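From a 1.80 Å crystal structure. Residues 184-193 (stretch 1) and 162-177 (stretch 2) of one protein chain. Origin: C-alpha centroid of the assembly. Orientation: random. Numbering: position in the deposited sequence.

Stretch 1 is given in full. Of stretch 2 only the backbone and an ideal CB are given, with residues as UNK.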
# COMPACT_ATOMS: atom_id res chain seq x y z
N PRO A 184 18.58 -23.60 5.79
CA PRO A 184 19.68 -23.95 4.88
C PRO A 184 19.51 -25.29 4.15
O PRO A 184 20.11 -25.49 3.10
CB PRO A 184 20.91 -24.00 5.81
CG PRO A 184 20.33 -24.32 7.17
CD PRO A 184 19.02 -23.58 7.20
N ASP A 185 18.70 -26.20 4.69
CA ASP A 185 18.49 -27.48 4.00
C ASP A 185 17.17 -27.55 3.22
O ASP A 185 16.73 -28.64 2.81
CB ASP A 185 18.65 -28.67 4.96
CG ASP A 185 19.10 -29.96 4.24
OD1 ASP A 185 19.12 -31.02 4.92
OD2 ASP A 185 19.46 -29.93 3.02
N LYS A 186 16.53 -26.40 3.03
CA LYS A 186 15.40 -26.34 2.13
C LYS A 186 15.90 -25.72 0.83
O LYS A 186 16.89 -24.96 0.83
CB LYS A 186 14.22 -25.55 2.72
CG LYS A 186 13.55 -26.21 3.93
CD LYS A 186 12.74 -27.46 3.54
CE LYS A 186 12.26 -28.18 4.80
NZ LYS A 186 11.43 -29.39 4.54
N LEU A 187 15.26 -26.09 -0.27
CA LEU A 187 15.63 -25.61 -1.58
C LEU A 187 14.79 -24.38 -1.93
O LEU A 187 13.58 -24.44 -1.89
CB LEU A 187 15.43 -26.70 -2.63
CG LEU A 187 15.65 -26.30 -4.10
CD1 LEU A 187 17.14 -25.93 -4.34
CD2 LEU A 187 15.25 -27.45 -4.97
N PHE A 188 15.44 -23.28 -2.28
CA PHE A 188 14.69 -22.08 -2.67
C PHE A 188 15.05 -21.80 -4.12
O PHE A 188 16.20 -21.51 -4.42
CB PHE A 188 15.04 -20.88 -1.75
CG PHE A 188 14.51 -21.05 -0.36
CD1 PHE A 188 13.21 -20.64 -0.04
CD2 PHE A 188 15.29 -21.65 0.62
CE1 PHE A 188 12.70 -20.83 1.25
CE2 PHE A 188 14.79 -21.85 1.91
CZ PHE A 188 13.50 -21.43 2.23
N MET A 189 14.05 -21.93 -5.00
CA MET A 189 14.21 -21.61 -6.40
C MET A 189 13.89 -20.11 -6.57
O MET A 189 12.79 -19.67 -6.20
CB MET A 189 13.32 -22.52 -7.25
CG MET A 189 13.72 -24.02 -7.15
SD MET A 189 15.38 -24.36 -7.79
CE MET A 189 15.13 -24.33 -9.56
N PHE A 190 14.85 -19.33 -7.05
CA PHE A 190 14.70 -17.87 -7.07
C PHE A 190 13.97 -17.42 -8.36
O PHE A 190 14.41 -17.71 -9.46
CB PHE A 190 16.07 -17.21 -6.94
CG PHE A 190 16.01 -15.75 -6.64
CD1 PHE A 190 15.81 -15.30 -5.34
CD2 PHE A 190 16.12 -14.82 -7.67
CE1 PHE A 190 15.73 -13.93 -5.06
CE2 PHE A 190 16.07 -13.45 -7.41
CZ PHE A 190 15.87 -13.00 -6.11
N ALA A 191 12.84 -16.73 -8.20
CA ALA A 191 11.94 -16.49 -9.33
C ALA A 191 11.73 -15.00 -9.61
O ALA A 191 10.69 -14.60 -10.13
CB ALA A 191 10.61 -17.22 -9.14
N TRP A 192 12.72 -14.18 -9.30
CA TRP A 192 12.64 -12.77 -9.69
C TRP A 192 13.80 -12.44 -10.63
O TRP A 192 14.92 -12.18 -10.20
CB TRP A 192 12.57 -11.84 -8.46
CG TRP A 192 12.46 -10.36 -8.83
CD1 TRP A 192 11.92 -9.83 -9.97
CD2 TRP A 192 12.89 -9.25 -8.04
NE1 TRP A 192 11.99 -8.44 -9.94
CE2 TRP A 192 12.57 -8.06 -8.76
CE3 TRP A 192 13.50 -9.13 -6.79
CZ2 TRP A 192 12.85 -6.79 -8.27
CZ3 TRP A 192 13.79 -7.86 -6.31
CH2 TRP A 192 13.46 -6.71 -7.05
N ASP A 193 13.51 -12.53 -11.94
CA ASP A 193 14.52 -12.50 -12.98
C ASP A 193 15.40 -11.25 -12.89
O ASP A 193 16.62 -11.30 -13.11
CB ASP A 193 13.85 -12.51 -14.38
CG ASP A 193 12.87 -13.67 -14.56
OD1 ASP A 193 12.19 -14.03 -13.59
OD2 ASP A 193 12.76 -14.21 -15.69
N UNK A 162 6.84 -34.06 2.16
CA UNK A 162 7.26 -33.97 0.74
C UNK A 162 7.65 -32.57 0.27
O UNK A 162 8.15 -32.43 -0.85
CB UNK A 162 6.13 -34.48 -0.15
N UNK A 163 7.43 -31.55 1.10
CA UNK A 163 7.86 -30.20 0.73
C UNK A 163 9.38 -30.09 0.88
O UNK A 163 9.93 -30.31 1.97
CB UNK A 163 7.16 -29.15 1.59
N UNK A 164 10.06 -29.76 -0.22
CA UNK A 164 11.54 -29.65 -0.13
C UNK A 164 12.01 -28.20 -0.09
O UNK A 164 13.20 -27.92 0.15
CB UNK A 164 12.20 -30.36 -1.32
N UNK A 165 11.08 -27.26 -0.27
CA UNK A 165 11.46 -25.84 -0.34
C UNK A 165 10.36 -25.01 -0.99
O UNK A 165 9.20 -25.37 -0.94
CB UNK A 165 12.77 -25.67 -1.12
N UNK A 166 10.74 -23.91 -1.62
CA UNK A 166 9.76 -22.97 -2.09
C UNK A 166 10.26 -22.32 -3.35
O UNK A 166 11.48 -22.17 -3.53
CB UNK A 166 9.44 -21.92 -1.02
N UNK A 167 9.32 -21.93 -4.22
CA UNK A 167 9.59 -21.05 -5.33
C UNK A 167 9.38 -19.63 -4.79
O UNK A 167 8.26 -19.28 -4.39
CB UNK A 167 8.70 -21.36 -6.53
N UNK A 168 10.47 -18.86 -4.74
CA UNK A 168 10.47 -17.54 -4.14
C UNK A 168 10.37 -16.45 -5.24
O UNK A 168 11.34 -16.17 -5.92
CB UNK A 168 11.73 -17.35 -3.30
N UNK A 169 9.19 -15.87 -5.40
CA UNK A 169 8.99 -14.88 -6.46
C UNK A 169 8.80 -13.44 -6.01
O UNK A 169 8.55 -12.55 -6.84
CB UNK A 169 7.77 -15.29 -7.29
N UNK A 170 8.93 -13.17 -4.72
CA UNK A 170 8.70 -11.80 -4.25
C UNK A 170 9.86 -10.85 -4.54
O UNK A 170 11.00 -11.27 -4.76
CB UNK A 170 8.43 -11.81 -2.74
N UNK A 171 9.56 -9.55 -4.54
CA UNK A 171 10.61 -8.52 -4.69
C UNK A 171 11.33 -8.18 -3.37
O UNK A 171 12.23 -7.32 -3.32
CB UNK A 171 9.99 -7.24 -5.27
N UNK A 172 10.98 -8.89 -2.31
CA UNK A 172 11.50 -8.59 -1.00
C UNK A 172 12.76 -9.45 -0.80
O UNK A 172 12.67 -10.64 -0.47
CB UNK A 172 10.45 -8.85 0.09
N UNK A 173 13.93 -8.85 -1.00
CA UNK A 173 15.17 -9.60 -0.85
C UNK A 173 15.60 -9.77 0.61
O UNK A 173 16.43 -10.63 0.89
CB UNK A 173 16.29 -8.90 -1.63
N UNK A 174 15.01 -9.01 1.52
CA UNK A 174 15.28 -9.19 2.95
C UNK A 174 14.58 -10.48 3.41
O UNK A 174 15.20 -11.32 4.03
CB UNK A 174 14.80 -7.98 3.76
N UNK A 175 13.30 -10.64 3.07
CA UNK A 175 12.61 -11.89 3.43
C UNK A 175 13.33 -13.09 2.85
O UNK A 175 13.38 -14.14 3.49
CB UNK A 175 11.16 -11.87 2.94
N UNK A 176 13.89 -12.94 1.64
CA UNK A 176 14.62 -14.02 1.01
C UNK A 176 15.85 -14.36 1.84
O UNK A 176 16.15 -15.53 2.12
CB UNK A 176 15.02 -13.65 -0.42
N UNK A 177 16.55 -13.32 2.27
CA UNK A 177 17.77 -13.50 3.03
C UNK A 177 17.44 -14.23 4.34
O UNK A 177 18.14 -15.15 4.74
CB UNK A 177 18.44 -12.15 3.30

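Position 162 has a positive phi of 77°, which favors glycine, asparagine or aspartate, and its CB points away from stretch 1. Asn162 fits that backbone and makes no contact here.

At 163 the strand begins, and the ideal CB lies sideways, 5.2 Å from Lys186 NZ. A beta-branched residue would suit the strand, and an acid could be considered so near an amine. The residue is Val163, and it is the backbone that meets the charge: Lys186 NZ donates to Val163 O at 3.1 Å.

Position 164 also points sideways, its ideal CB 5.1 Å from Leu187 CB, so a branched or long apolar chain could reach over that leucine. Ile164 does so, its CD1 4.0 Å from Leu187 CD2. Its carbonyl opens the parallel ladder, Leu187 N donating to Ile164 O at 2.8 Å, and a water donates to both Ile164 O and Asp185 O.

Position 165 is the strictest. Phi/psi of 162/-152 already suggests glycine, and an ideal CB would sit 1.7 Å from Leu187 O, a clash. Gly165 lets the strands close to 4.4 Å between its CA and Leu187 CA, with a CA-H...O contact of 3.0 Å from Gly165 CA to Leu187 O.

At 166 the CB shares a sheet face with Phe188, 4.1 Å from its CD1. A small residue, such as alanine, serine or threonine, could lie beside that ring. Ser166 sets its CB against it and sends its hydroxyl to a partner elsewhere in the structure. Its backbone works both ways: Ser166 N donates to Leu187 O (2.9 Å), and Met189 N donates to Ser166 O (3.0 Å).

Position 167 shares the other face with Met189, and Ala191 CB lies 5.2 Å from the ideal CB. A long chain with an aliphatic stem would suit. Lys167 extends past the alanine, its CE 3.9 Å from Ala191 CB, and its amine bonds elsewhere in the structure.

At 168 the CB returns to the face of Phe188 and Phe190, where leucine or an aromatic would pack. Tyr168 brings CD1 to 4.4 Å from Phe190 CE1, while Tyr168 OH donates to the backbone O of position 172 at 2.6 Å, tying strand to loop. Ala191 N donates to Tyr168 O at 2.8 Å, ending the ladder.

At 169 the ideal CB has room, 3.9 Å from Ala191 CB, so glycine or alanine would do; it is Gly169. Position 170 points away and many side chains would do; it is Ala170.

The CB of 171 is 3.9 Å from Trp192 CH2, so a methyl or short aliphatic group could cover the indole. Thr171 lays CG2 over the six-membered ring, 3.7 Å from its centroid, a CH-pi contact.

Position 172 faces away before a helix, a site for Asp, Asn, Ser or Thr; Asp172 OD1 caps the backbone N of position 175.

At 173 a long apolar chain could reach two rings: Leu173 CD2 lies 3.6 Å from Phe190 CZ and 3.9 Å from Trp192 CE3, at both ring edges.

Positions 174 and 175 are out of reach, so most helix-compatible residues would do: Phe174 and Ala175. At 176 the ideal CB is 4.7 Å from Phe190 CE1, and an aromatic suits: Phe176 offers its face to the edge of Phe190. Position 177, again out of reach, is equally free; it is Glu177.

Stretch 2 (162-177) NVIGSKYGATDLFAFE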
# COMPACT_ATOMS: atom_id res chain seq x y z
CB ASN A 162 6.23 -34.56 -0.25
CG ASN A 162 5.99 -36.04 -0.04
OD1 ASN A 162 6.92 -36.82 0.18
ND2 ASN A 162 4.72 -36.45 -0.16
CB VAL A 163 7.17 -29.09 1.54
CG1 VAL A 163 7.77 -27.72 1.20
CG2 VAL A 163 5.63 -29.07 1.26
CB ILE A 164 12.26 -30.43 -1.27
CG1 ILE A 164 11.81 -29.89 -2.66
CG2 ILE A 164 12.02 -31.94 -1.14
CD1 ILE A 164 12.77 -30.31 -3.80
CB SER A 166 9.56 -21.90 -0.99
OG SER A 166 8.87 -20.74 -1.47
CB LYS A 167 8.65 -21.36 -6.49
CG LYS A 167 8.82 -20.43 -7.68
CD LYS A 167 8.10 -21.02 -8.86
CE LYS A 167 8.13 -20.10 -10.04
NZ LYS A 167 7.06 -19.09 -9.90
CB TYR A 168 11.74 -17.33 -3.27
CG TYR A 168 11.60 -16.06 -2.47
CD1 TYR A 168 11.95 -14.82 -3.01
CD2 TYR A 168 11.02 -16.08 -1.20
CE1 TYR A 168 11.76 -13.63 -2.29
CE2 TYR A 168 10.83 -14.92 -0.48
CZ TYR A 168 11.19 -13.70 -1.02
OH TYR A 168 10.97 -12.55 -0.29
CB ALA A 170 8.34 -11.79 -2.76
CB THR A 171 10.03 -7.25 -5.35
OG1 THR A 171 8.93 -6.77 -4.56
CG2 THR A 171 9.54 -7.60 -6.72
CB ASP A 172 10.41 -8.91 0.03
CG ASP A 172 10.86 -8.65 1.44
OD1 ASP A 172 12.05 -8.37 1.66
OD2 ASP A 172 10.00 -8.71 2.34
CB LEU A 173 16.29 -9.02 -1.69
CG LEU A 173 15.95 -9.04 -3.20
CD1 LEU A 173 17.13 -8.63 -3.99
CD2 LEU A 173 15.48 -10.39 -3.69
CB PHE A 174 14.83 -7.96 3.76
CG PHE A 174 15.17 -8.04 5.22
CD1 PHE A 174 16.38 -8.57 5.65
CD2 PHE A 174 14.28 -7.56 6.18
CE1 PHE A 174 16.70 -8.64 7.00
CE2 PHE A 174 14.61 -7.62 7.57
CZ PHE A 174 15.81 -8.17 7.96
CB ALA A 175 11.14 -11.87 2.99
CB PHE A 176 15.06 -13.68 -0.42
CG PHE A 176 15.82 -14.81 -1.09
CD1 PHE A 176 15.19 -16.03 -1.32
CD2 PHE A 176 17.17 -14.67 -1.40
CE1 PHE A 176 15.90 -17.12 -1.90
CE2 PHE A 176 17.88 -15.73 -1.99
CZ PHE A 176 17.24 -16.96 -2.24
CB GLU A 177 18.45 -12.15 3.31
CG GLU A 177 19.70 -12.25 4.17
CD GLU A 177 19.39 -12.22 5.67
OE1 GLU A 177 18.42 -11.53 6.07
OE2 GLU A 177 20.09 -12.89 6.44
O HOH W 1 14.51 -29.80 1.59
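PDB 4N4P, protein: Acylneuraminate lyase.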